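Local coordinates for protein LEOA (Escherichia coli, PDB 4AUR) that is a bacterial dynamin that probably binds and hydrolyses GTP in a P-loop domain joined to a long helical stalk, at residues E330-M335 against D513-L518; Y143-T148 against F174-M179; S8-A13 against I260-V265; Q20-L25 against D37-V42. One frame throughout, in Å; residues are numbered along the deposited sequence.

Contact 1 (E330-M335 against D513-L518); sequences EELNLM and DIYDVL
L332 and Y515 carry most of this contact, which pairs two nearly antiparallel helices in the long dynamin-like helical domain. The axes run at 155° and come no closer than 11.4 Å, a wide spacing that suits long side chains bridging from one helix to the other. L332 meets two neighbours. Its CB lies at the edge of the Y515 ring, 3.8 Å from CE1, while its branch atom CD1 points at the tip of I514, 3.7 Å from CD1 of that residue. With CG1 of I514 anti to the backbone N (chi1 -171°) and CD1 extended beyond it, the isoleucine reaches out to meet the leucine tip to tip. L518 CD1 is a more distant apolar neighbour, 4.5 Å from L332 CD1. Buried leucine is the natural choice here: its surface is wholly greasy, and its CB and one methyl can meet different partners. S377 and V378 of helix 368-408 touch L332 and I514 respectively and add a third helix to the packing.

Tyrosine suits its place because its ring spans the gap while its hydroxyl ends among polar atoms. F329 meets that ring edge-to-face, and OH bonds to the carboxylate of E336, three residues after N333. The side chain of N333 crosses the tyrosine at about a right angle, its amide plane turned 64° from the ring. At the end of the ring, Y515 OH lies 3.2 Å from N333 CA and 3.3 Å from N333 OD1.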
# COMPACT_ATOMS: atom_id res chain seq x y z
N GLU A 330 46.57 -4.23 26.69
CA GLU A 330 47.50 -3.17 26.96
C GLU A 330 47.64 -3.03 28.47
O GLU A 330 48.74 -2.86 28.98
CB GLU A 330 47.04 -1.84 26.34
CG GLU A 330 47.29 -1.71 24.85
CD GLU A 330 46.64 -0.49 24.22
OE1 GLU A 330 46.69 0.61 24.81
OE2 GLU A 330 46.09 -0.61 23.12
N GLU A 331 46.52 -3.10 29.17
CA GLU A 331 46.52 -2.84 30.62
C GLU A 331 47.23 -3.95 31.37
O GLU A 331 47.98 -3.68 32.28
CB GLU A 331 45.09 -2.66 31.13
CG GLU A 331 44.89 -2.84 32.63
CD GLU A 331 43.47 -2.50 33.06
OE1 GLU A 331 42.90 -1.53 32.52
OE2 GLU A 331 42.91 -3.19 33.95
N LEU A 332 46.99 -5.19 30.97
CA LEU A 332 47.64 -6.34 31.59
C LEU A 332 49.13 -6.41 31.30
O LEU A 332 49.88 -6.93 32.11
CB LEU A 332 47.00 -7.64 31.11
CG LEU A 332 45.56 -7.94 31.50
CD1 LEU A 332 45.07 -9.20 30.81
CD2 LEU A 332 45.43 -8.11 32.99
N ASN A 333 49.55 -5.91 30.15
CA ASN A 333 50.94 -5.92 29.77
C ASN A 333 51.75 -4.88 30.58
O ASN A 333 52.87 -5.16 31.00
CB ASN A 333 51.09 -5.68 28.26
CG ASN A 333 52.31 -6.37 27.67
OD1 ASN A 333 52.52 -7.59 27.83
ND2 ASN A 333 53.11 -5.60 26.94
N LEU A 334 51.19 -3.71 30.82
CA LEU A 334 51.81 -2.77 31.74
C LEU A 334 51.95 -3.36 33.14
O LEU A 334 52.99 -3.25 33.78
CB LEU A 334 51.01 -1.48 31.83
CG LEU A 334 51.31 -0.50 30.71
CD1 LEU A 334 50.19 0.52 30.59
CD2 LEU A 334 52.66 0.18 30.93
N MSE A 335 50.90 -3.98 33.62
CA MSE A 335 50.89 -4.49 34.96
C MSE A 335 52.03 -5.41 35.14
O MSE A 335 52.72 -5.33 36.13
CB MSE A 335 49.59 -5.19 35.20
CG MSE A 335 49.24 -5.16 36.68
SE MSE A 335 47.62 -6.23 36.83
CE MSE A 335 46.39 -4.87 36.09
N ASP A 513 48.40 -17.24 30.53
CA ASP A 513 47.20 -17.98 30.23
C ASP A 513 46.23 -17.08 29.47
O ASP A 513 45.82 -17.38 28.34
CB ASP A 513 46.57 -18.48 31.53
CG ASP A 513 47.55 -19.33 32.37
OD1 ASP A 513 48.70 -19.58 31.92
OD2 ASP A 513 47.17 -19.74 33.50
N ILE A 514 45.91 -15.95 30.07
CA ILE A 514 44.95 -15.02 29.51
C ILE A 514 45.42 -14.33 28.24
O ILE A 514 44.61 -13.90 27.45
CB ILE A 514 44.58 -13.96 30.53
CG1 ILE A 514 43.43 -13.13 30.02
CG2 ILE A 514 45.73 -13.02 30.78
CD1 ILE A 514 42.93 -12.22 31.11
N TYR A 515 46.72 -14.18 28.03
CA TYR A 515 47.16 -13.62 26.77
C TYR A 515 46.86 -14.61 25.63
O TYR A 515 46.57 -14.17 24.53
CB TYR A 515 48.65 -13.31 26.78
CG TYR A 515 49.14 -12.18 27.69
CD1 TYR A 515 48.31 -11.15 28.13
CD2 TYR A 515 50.48 -12.14 28.08
CE1 TYR A 515 48.79 -10.14 28.93
CE2 TYR A 515 50.97 -11.13 28.88
CZ TYR A 515 50.12 -10.13 29.30
OH TYR A 515 50.65 -9.12 30.09
N ASP A 516 46.94 -15.91 25.91
CA ASP A 516 46.66 -16.95 24.90
C ASP A 516 45.21 -16.89 24.44
O ASP A 516 44.89 -17.28 23.32
CB ASP A 516 46.93 -18.36 25.45
CG ASP A 516 48.42 -18.62 25.76
OD1 ASP A 516 49.29 -18.16 24.99
OD2 ASP A 516 48.72 -19.29 26.77
N VAL A 517 44.32 -16.43 25.32
CA VAL A 517 42.91 -16.34 25.03
C VAL A 517 42.61 -15.10 24.20
O VAL A 517 41.80 -15.15 23.29
CB VAL A 517 42.11 -16.28 26.32
CG1 VAL A 517 40.63 -16.16 26.04
CG2 VAL A 517 42.40 -17.54 27.13
N LEU A 518 43.28 -14.01 24.53
CA LEU A 518 43.08 -12.74 23.86
C LEU A 518 43.82 -12.71 22.55
O LEU A 518 43.56 -11.84 21.73
CB LEU A 518 43.59 -11.59 24.72
CG LEU A 518 42.91 -11.31 26.06
CD1 LEU A 518 43.55 -10.09 26.70
CD2 LEU A 518 41.41 -11.08 25.93

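Contact 2 (Y143-T148 against F174-M179); sequences YVVDAT and FVINKM
K178, just past its strand, has a left-handed backbone (phi 67°, psi 53°), uncommon for a residue with a side chain, and sends its chain obliquely across D146 in a long salt bridge, NZ to OD2 3.7 Å. The two strands are parallel neighbours in a beta-alpha-beta unit of the P-loop GTPase sheet. V175 N bonds to Y143 O at 2.9 Å, V145 N to V175 O at 3.0 Å and N177 N to V145 O at 3.2 Å.

Buried valines and I176 suit both covered faces: V144 and V175 pack against V69 of helix 66-74, whereas V145 CG2 meets I176 CG1 at 3.9 Å on the other face. There the Y143 and F174 rings sit obliquely, planes at 36°. At the strand end, D146 OD1 accepts from T148 N, using its anti lone pair, in an Asx turn; T148 OG1 meets the same oxygen from above the carboxylate plane.

N177 and K178 open the N-K-x-D motif that in GTPases recognises guanine, a role probable here. N177 ND2 bonds to D64 O, OD1 accepts from S227 N, and K178 NZ bonds to S63 O. Such bonds tie this strand end to the probable P-loop, as expected where the motif borders the nucleotide site.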
# COMPACT_ATOMS: atom_id res chain seq x y z
N TYR A 143 -38.10 14.96 -23.99
CA TYR A 143 -39.48 15.19 -23.61
C TYR A 143 -39.83 16.58 -24.10
O TYR A 143 -39.38 17.57 -23.53
CB TYR A 143 -39.64 15.08 -22.10
CG TYR A 143 -41.02 14.68 -21.72
CD1 TYR A 143 -42.07 15.56 -21.88
CD2 TYR A 143 -41.28 13.42 -21.26
CE1 TYR A 143 -43.36 15.20 -21.58
CE2 TYR A 143 -42.57 13.04 -20.95
CZ TYR A 143 -43.59 13.94 -21.11
OH TYR A 143 -44.86 13.58 -20.80
N VAL A 144 -40.60 16.65 -25.18
CA VAL A 144 -40.90 17.93 -25.82
C VAL A 144 -42.21 18.47 -25.31
O VAL A 144 -43.24 17.79 -25.39
CB VAL A 144 -40.99 17.79 -27.34
CG1 VAL A 144 -41.46 19.09 -27.95
CG2 VAL A 144 -39.66 17.38 -27.92
N VAL A 145 -42.15 19.70 -24.80
CA VAL A 145 -43.33 20.39 -24.22
C VAL A 145 -43.59 21.75 -24.91
O VAL A 145 -42.95 22.08 -25.92
CB VAL A 145 -43.18 20.56 -22.70
CG1 VAL A 145 -42.98 19.21 -22.04
CG2 VAL A 145 -42.03 21.50 -22.36
N ASP A 146 -44.55 22.51 -24.36
CA ASP A 146 -45.01 23.76 -24.97
C ASP A 146 -44.42 24.92 -24.24
O ASP A 146 -44.16 24.87 -23.04
CB ASP A 146 -46.55 23.86 -24.95
CG ASP A 146 -47.11 24.75 -26.09
OD1 ASP A 146 -46.99 25.99 -26.00
OD2 ASP A 146 -47.68 24.20 -27.07
N ALA A 147 -44.21 25.99 -24.98
CA ALA A 147 -43.70 27.21 -24.41
C ALA A 147 -44.77 28.01 -23.63
O ALA A 147 -44.47 28.59 -22.58
CB ALA A 147 -43.14 28.06 -25.53
N THR A 148 -45.98 28.06 -24.17
CA THR A 148 -47.05 28.83 -23.53
C THR A 148 -47.42 28.26 -22.17
O THR A 148 -47.48 28.99 -21.18
CB THR A 148 -48.33 28.90 -24.41
OG1 THR A 148 -48.69 27.59 -24.86
CG2 THR A 148 -48.09 29.80 -25.61
N PHE A 174 -35.67 17.91 -21.25
CA PHE A 174 -36.95 18.55 -21.48
C PHE A 174 -36.74 19.74 -22.40
O PHE A 174 -35.87 20.59 -22.16
CB PHE A 174 -37.60 18.97 -20.19
CG PHE A 174 -38.01 17.81 -19.38
CD1 PHE A 174 -39.24 17.25 -19.56
CD2 PHE A 174 -37.14 17.25 -18.47
CE1 PHE A 174 -39.61 16.15 -18.84
CE2 PHE A 174 -37.50 16.14 -17.74
CZ PHE A 174 -38.75 15.59 -17.93
N VAL A 175 -37.54 19.76 -23.46
CA VAL A 175 -37.30 20.64 -24.56
C VAL A 175 -38.49 21.54 -24.67
O VAL A 175 -39.55 21.13 -25.15
CB VAL A 175 -37.12 19.84 -25.85
CG1 VAL A 175 -37.06 20.75 -27.06
CG2 VAL A 175 -35.84 19.03 -25.73
N ILE A 176 -38.34 22.77 -24.17
CA ILE A 176 -39.42 23.73 -24.20
C ILE A 176 -39.39 24.34 -25.58
O ILE A 176 -38.47 25.09 -25.90
CB ILE A 176 -39.35 24.79 -23.12
CG1 ILE A 176 -39.30 24.15 -21.74
CG2 ILE A 176 -40.60 25.63 -23.21
CD1 ILE A 176 -38.97 25.10 -20.60
N ASN A 177 -40.40 23.95 -26.37
CA ASN A 177 -40.51 24.24 -27.79
C ASN A 177 -41.56 25.32 -28.10
O ASN A 177 -42.51 25.50 -27.36
CB ASN A 177 -40.89 22.98 -28.55
CG ASN A 177 -40.76 23.16 -30.04
OD1 ASN A 177 -39.94 23.93 -30.49
ND2 ASN A 177 -41.58 22.46 -30.80
N LYS A 178 -41.37 25.99 -29.23
CA LYS A 178 -42.20 27.11 -29.66
C LYS A 178 -41.98 28.30 -28.72
O LYS A 178 -42.93 28.85 -28.19
CB LYS A 178 -43.68 26.76 -29.72
CG LYS A 178 -44.04 25.59 -30.63
CD LYS A 178 -45.25 24.86 -30.10
CE LYS A 178 -45.99 24.10 -31.18
NZ LYS A 178 -47.22 23.44 -30.63
N MSE A 179 -40.74 28.69 -28.50
CA MSE A 179 -40.49 29.85 -27.67
C MSE A 179 -40.89 31.12 -28.41
O MSE A 179 -41.18 32.16 -27.78
CB MSE A 179 -39.06 29.80 -27.17
CG MSE A 179 -38.98 28.74 -26.09
SE MSE A 179 -39.11 29.61 -24.34
CE MSE A 179 -40.71 28.84 -23.52

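Contact 3 (S8-A13 against I260-V265); sequences SIEKQA and ILKTNV
E10 is the first residue of its helix to meet the other segment here, and it makes most of the contact. Its CB packs on V265, 3.6 Å from CG1, an apolar touch that suits V265, a buried aliphatic residue. CG stands beside the backbone N with the chain then bending (chi1 -70°, chi2 -48°), and it passes over the backbone of the other helix 3.7 Å from L261 O. The carboxylate therefore ends beside a main-chain carbonyl, OE1 lying 3.4 Å from K262 O. Both are acceptors, and no hydrogen bond joins them. K262 O sits four residues before P266, which has no N-H to give it the usual helical bond. Two acceptors side by side should repel mildly and might favour protonation of E10. The ammonium of K262, whose NZ is 6.3 Å from E10 OE2, would pull the other way. That lysine offers its stem as well, with CG 4.1 Å from OE2. A glutamate fits this place because its methylenes can pack while its charge stays near the surface.

K11 follows with a lighter touch, its backbone N 4.3 Å from V265 CG1. Its side chain leads off past L269, and NZ makes weak hydrogen bonds to E50 O and D52 O.

The axes run in nearly the same direction, 27° apart and 9.3 Å at closest. Helix 3-30 precedes the GTPase sheet and helix 250-273 follows it, a pairing consistent with the neck bundle that joins GTPase domain to stalk in dynamins.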
# COMPACT_ATOMS: atom_id res chain seq x y z
N SER A 8 -20.47 7.11 -31.83
CA SER A 8 -19.50 6.16 -32.33
C SER A 8 -18.23 6.17 -31.48
O SER A 8 -17.67 5.11 -31.22
CB SER A 8 -19.16 6.49 -33.77
OG SER A 8 -18.43 7.69 -33.77
N ILE A 9 -17.80 7.37 -31.06
CA ILE A 9 -16.66 7.57 -30.15
C ILE A 9 -16.91 7.01 -28.76
O ILE A 9 -16.03 6.36 -28.18
CB ILE A 9 -16.32 9.06 -29.94
CG1 ILE A 9 -15.62 9.64 -31.16
CG2 ILE A 9 -15.42 9.28 -28.73
CD1 ILE A 9 -15.65 11.17 -31.21
N GLU A 10 -18.06 7.31 -28.19
CA GLU A 10 -18.39 6.78 -26.87
C GLU A 10 -18.56 5.28 -26.94
O GLU A 10 -18.14 4.60 -26.03
CB GLU A 10 -19.60 7.47 -26.24
CG GLU A 10 -19.30 8.91 -25.82
CD GLU A 10 -18.00 9.08 -25.02
OE1 GLU A 10 -17.72 8.28 -24.08
OE2 GLU A 10 -17.24 10.03 -25.31
N LYS A 11 -19.10 4.76 -28.04
CA LYS A 11 -19.12 3.32 -28.24
C LYS A 11 -17.72 2.74 -28.16
O LYS A 11 -17.49 1.79 -27.43
CB LYS A 11 -19.71 2.92 -29.57
CG LYS A 11 -20.27 1.52 -29.58
CD LYS A 11 -21.22 1.29 -30.74
CE LYS A 11 -20.59 0.44 -31.82
NZ LYS A 11 -21.18 0.81 -33.13
N GLN A 12 -16.79 3.32 -28.88
CA GLN A 12 -15.44 2.78 -28.86
C GLN A 12 -14.83 2.91 -27.46
O GLN A 12 -14.19 1.98 -26.98
CB GLN A 12 -14.54 3.46 -29.89
CG GLN A 12 -13.40 2.59 -30.43
CD GLN A 12 -13.87 1.26 -31.06
OE1 GLN A 12 -13.08 0.29 -31.17
NE2 GLN A 12 -15.15 1.21 -31.49
N ALA A 13 -15.02 4.04 -26.80
CA ALA A 13 -14.42 4.17 -25.48
C ALA A 13 -14.88 3.06 -24.57
O ALA A 13 -14.10 2.52 -23.81
CB ALA A 13 -14.72 5.52 -24.86
N ILE A 260 -24.66 14.59 -22.90
CA ILE A 260 -25.35 13.52 -22.20
C ILE A 260 -24.81 12.26 -22.78
O ILE A 260 -24.45 11.34 -22.07
CB ILE A 260 -26.87 13.58 -22.42
CG1 ILE A 260 -27.50 14.57 -21.45
CG2 ILE A 260 -27.51 12.21 -22.21
CD1 ILE A 260 -28.90 14.97 -21.85
N LEU A 261 -24.77 12.24 -24.10
CA LEU A 261 -24.17 11.17 -24.83
C LEU A 261 -22.81 10.87 -24.28
O LEU A 261 -22.45 9.71 -24.09
CB LEU A 261 -24.03 11.57 -26.27
CG LEU A 261 -25.33 11.61 -27.04
CD1 LEU A 261 -25.09 12.32 -28.36
CD2 LEU A 261 -25.88 10.21 -27.26
N LYS A 262 -22.06 11.94 -24.03
CA LYS A 262 -20.66 11.86 -23.58
C LYS A 262 -20.59 11.05 -22.33
O LYS A 262 -19.70 10.22 -22.18
CB LYS A 262 -20.14 13.27 -23.34
CG LYS A 262 -18.65 13.41 -23.36
CD LYS A 262 -18.21 14.87 -23.30
CE LYS A 262 -17.69 15.39 -24.64
NZ LYS A 262 -16.43 16.18 -24.48
N THR A 263 -21.57 11.25 -21.45
CA THR A 263 -21.59 10.64 -20.14
C THR A 263 -22.43 9.38 -20.07
O THR A 263 -22.06 8.41 -19.43
CB THR A 263 -22.22 11.59 -19.11
OG1 THR A 263 -22.02 12.96 -19.49
CG2 THR A 263 -21.60 11.34 -17.73
N ASN A 264 -23.58 9.40 -20.72
CA ASN A 264 -24.59 8.38 -20.51
C ASN A 264 -24.46 7.17 -21.45
O ASN A 264 -24.99 6.09 -21.15
CB ASN A 264 -25.97 9.03 -20.63
CG ASN A 264 -27.13 8.05 -20.48
OD1 ASN A 264 -27.98 7.96 -21.37
ND2 ASN A 264 -27.17 7.33 -19.37
N VAL A 265 -23.76 7.31 -22.57
CA VAL A 265 -23.66 6.22 -23.51
C VAL A 265 -22.91 5.02 -22.93
O VAL A 265 -23.37 3.89 -23.07
CB VAL A 265 -23.04 6.67 -24.84
CG1 VAL A 265 -22.56 5.48 -25.66
CG2 VAL A 265 -24.06 7.51 -25.62

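Contact 4 (Q20-L25 against D37-V42)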
# COMPACT_ATOMS: atom_id res chain seq x y z
N GLN A 20 -9.68 -3.21 -21.32
CA GLN A 20 -8.83 -2.99 -20.15
C GLN A 20 -9.30 -3.84 -19.00
O GLN A 20 -8.52 -4.34 -18.22
CB GLN A 20 -8.87 -1.54 -19.72
CG GLN A 20 -8.24 -0.58 -20.73
CD GLN A 20 -8.86 0.80 -20.63
OE1 GLN A 20 -9.51 1.14 -19.64
NE2 GLN A 20 -8.66 1.60 -21.66
N LEU A 21 -10.62 -4.00 -18.91
CA LEU A 21 -11.20 -4.91 -17.94
C LEU A 21 -10.67 -6.30 -18.14
O LEU A 21 -10.21 -6.93 -17.22
CB LEU A 21 -12.71 -4.89 -18.03
CG LEU A 21 -13.44 -5.57 -16.87
CD1 LEU A 21 -12.94 -4.98 -15.57
CD2 LEU A 21 -14.94 -5.41 -17.00
N ARG A 22 -10.71 -6.78 -19.38
CA ARG A 22 -10.13 -8.08 -19.73
C ARG A 22 -8.69 -8.21 -19.31
O ARG A 22 -8.28 -9.25 -18.84
CB ARG A 22 -10.26 -8.33 -21.23
CG ARG A 22 -10.72 -9.74 -21.55
CD ARG A 22 -11.24 -9.86 -22.97
NE ARG A 22 -10.21 -9.53 -23.95
CZ ARG A 22 -10.36 -9.64 -25.26
NH1 ARG A 22 -11.49 -10.08 -25.78
NH2 ARG A 22 -9.36 -9.30 -26.04
N GLY A 23 -7.92 -7.15 -19.48
CA GLY A 23 -6.52 -7.14 -19.09
C GLY A 23 -6.38 -7.22 -17.59
O GLY A 23 -5.45 -7.82 -17.09
N MSE A 24 -7.31 -6.61 -16.88
CA MSE A 24 -7.24 -6.57 -15.44
C MSE A 24 -7.55 -7.95 -14.96
O MSE A 24 -6.95 -8.39 -13.98
CB MSE A 24 -8.20 -5.53 -14.86
CG MSE A 24 -7.65 -4.14 -15.05
SE MSE A 24 -8.82 -2.89 -14.07
CE MSE A 24 -9.58 -1.80 -15.51
N LEU A 25 -8.45 -8.66 -15.65
CA LEU A 25 -8.81 -10.04 -15.28
C LEU A 25 -7.69 -11.03 -15.45
O LEU A 25 -7.51 -11.92 -14.63
CB LEU A 25 -9.98 -10.52 -16.10
CG LEU A 25 -11.31 -9.93 -15.64
CD1 LEU A 25 -12.34 -9.94 -16.76
CD2 LEU A 25 -11.83 -10.66 -14.42
N ASP A 37 -15.38 -17.52 -15.75
CA ASP A 37 -15.31 -17.30 -17.19
C ASP A 37 -15.58 -15.84 -17.51
O ASP A 37 -16.15 -15.54 -18.54
CB ASP A 37 -16.32 -18.21 -17.91
CG ASP A 37 -17.75 -17.81 -17.66
OD1 ASP A 37 -18.06 -17.18 -16.61
OD2 ASP A 37 -18.58 -18.12 -18.55
N ASP A 38 -15.16 -14.95 -16.62
CA ASP A 38 -15.33 -13.51 -16.77
C ASP A 38 -14.64 -13.03 -18.06
O ASP A 38 -15.12 -12.11 -18.70
CB ASP A 38 -14.80 -12.75 -15.55
CG ASP A 38 -15.68 -12.92 -14.26
OD1 ASP A 38 -16.92 -13.04 -14.37
OD2 ASP A 38 -15.12 -12.90 -13.13
N LEU A 39 -13.55 -13.66 -18.45
CA LEU A 39 -12.89 -13.29 -19.71
C LEU A 39 -13.77 -13.51 -20.93
O LEU A 39 -13.91 -12.63 -21.78
CB LEU A 39 -11.58 -14.08 -19.90
CG LEU A 39 -10.42 -13.73 -18.96
CD1 LEU A 39 -9.19 -14.59 -19.22
CD2 LEU A 39 -10.05 -12.27 -19.08
N GLN A 40 -14.39 -14.67 -21.03
CA GLN A 40 -15.26 -14.93 -22.16
C GLN A 40 -16.56 -14.13 -22.05
O GLN A 40 -17.13 -13.74 -23.07
CB GLN A 40 -15.51 -16.42 -22.31
CG GLN A 40 -15.73 -16.82 -23.76
CD GLN A 40 -14.43 -16.98 -24.55
OE1 GLN A 40 -13.46 -17.60 -24.07
NE2 GLN A 40 -14.42 -16.44 -25.79
N LYS A 41 -17.03 -13.87 -20.83
CA LYS A 41 -18.24 -13.06 -20.66
C LYS A 41 -17.98 -11.68 -21.20
O LYS A 41 -18.77 -11.15 -21.96
CB LYS A 41 -18.65 -12.96 -19.20
CG LYS A 41 -19.03 -14.27 -18.54
CD LYS A 41 -20.51 -14.56 -18.67
CE LYS A 41 -20.86 -15.91 -18.06
NZ LYS A 41 -20.69 -17.02 -19.05
N VAL A 42 -16.83 -11.11 -20.83
CA VAL A 42 -16.45 -9.76 -21.29
C VAL A 42 -16.33 -9.64 -22.81
O VAL A 42 -16.85 -8.70 -23.41
CB VAL A 42 -15.17 -9.28 -20.60
CG1 VAL A 42 -14.55 -8.08 -21.31
CG2 VAL A 42 -15.47 -8.93 -19.15
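L39 and L25 meet across this helical hairpin, sliding past each other in opposite directions. L39 CD2 does the touching: it sits 3.5 Å from L25 CB, 3.6 Å from R22 CG and 3.5 Å from R22 O. The CG of L39 stands anti to the carbonyl carbon, beside the backbone N (chi1 -69°). V42, one turn on, puts CG2 between two leucines, 4.1 Å from L25 CD1 and 4.2 Å from L21 CD2. L25 also lays its fork across D38, with CD2 3.8 Å from the aspartate CB, an apolar touch on the D38 methylene beside its carboxylate.

R22 borders this greasy centre. Its aliphatic stem crosses L39 at about a right angle and passes V42 CG1, 4.1 Å from CD, before the guanidinium reaches the partner helix, where NH1 bonds to OG1 of T43, just past segment 37-42. Arginine suits an edge of this kind, since its methylenes pack and its charge can remain in polar surroundings.

Beyond the pair, helix 275-343 covers one side, with V282 touching L21 and L25, and M275 touching V42. I35, in the connection between the two helices, also reaches L25. The axes are 9.7 Å apart and almost exactly antiparallel at 172°, as expected of a hairpin with a short link. Between the two segments themselves the contact is apolar packing without a hydrogen bond, consistent with hydrophobic burial as the main force holding them together, and the R22-T43 bond adds a polar tie at its edge.

How the contacts relate
The four contacts follow the elongated molecule from head to stalk. Contact 4 closes first along the chain, then contact 2; contact 3 spans both, since its segments lie at the start of the chain and after the GTPase sheet, and contact 1 comes last. Contacts 3 and 4 share helix 3-30, with centres about 21 Å apart, and contact 2 lies about 26 Å from contact 3, centre to centre. Contact 1 is remote, its centre about 109 Å from that of contact 2, on the far side of the chain's centre. Helices 250-273 and 275-343 run consecutively, giving a nearly unbroken helical run from contact 3 to contact 1. The probable nucleotide site and the distant stalk are thus linked by helices, consistent with a dynamin.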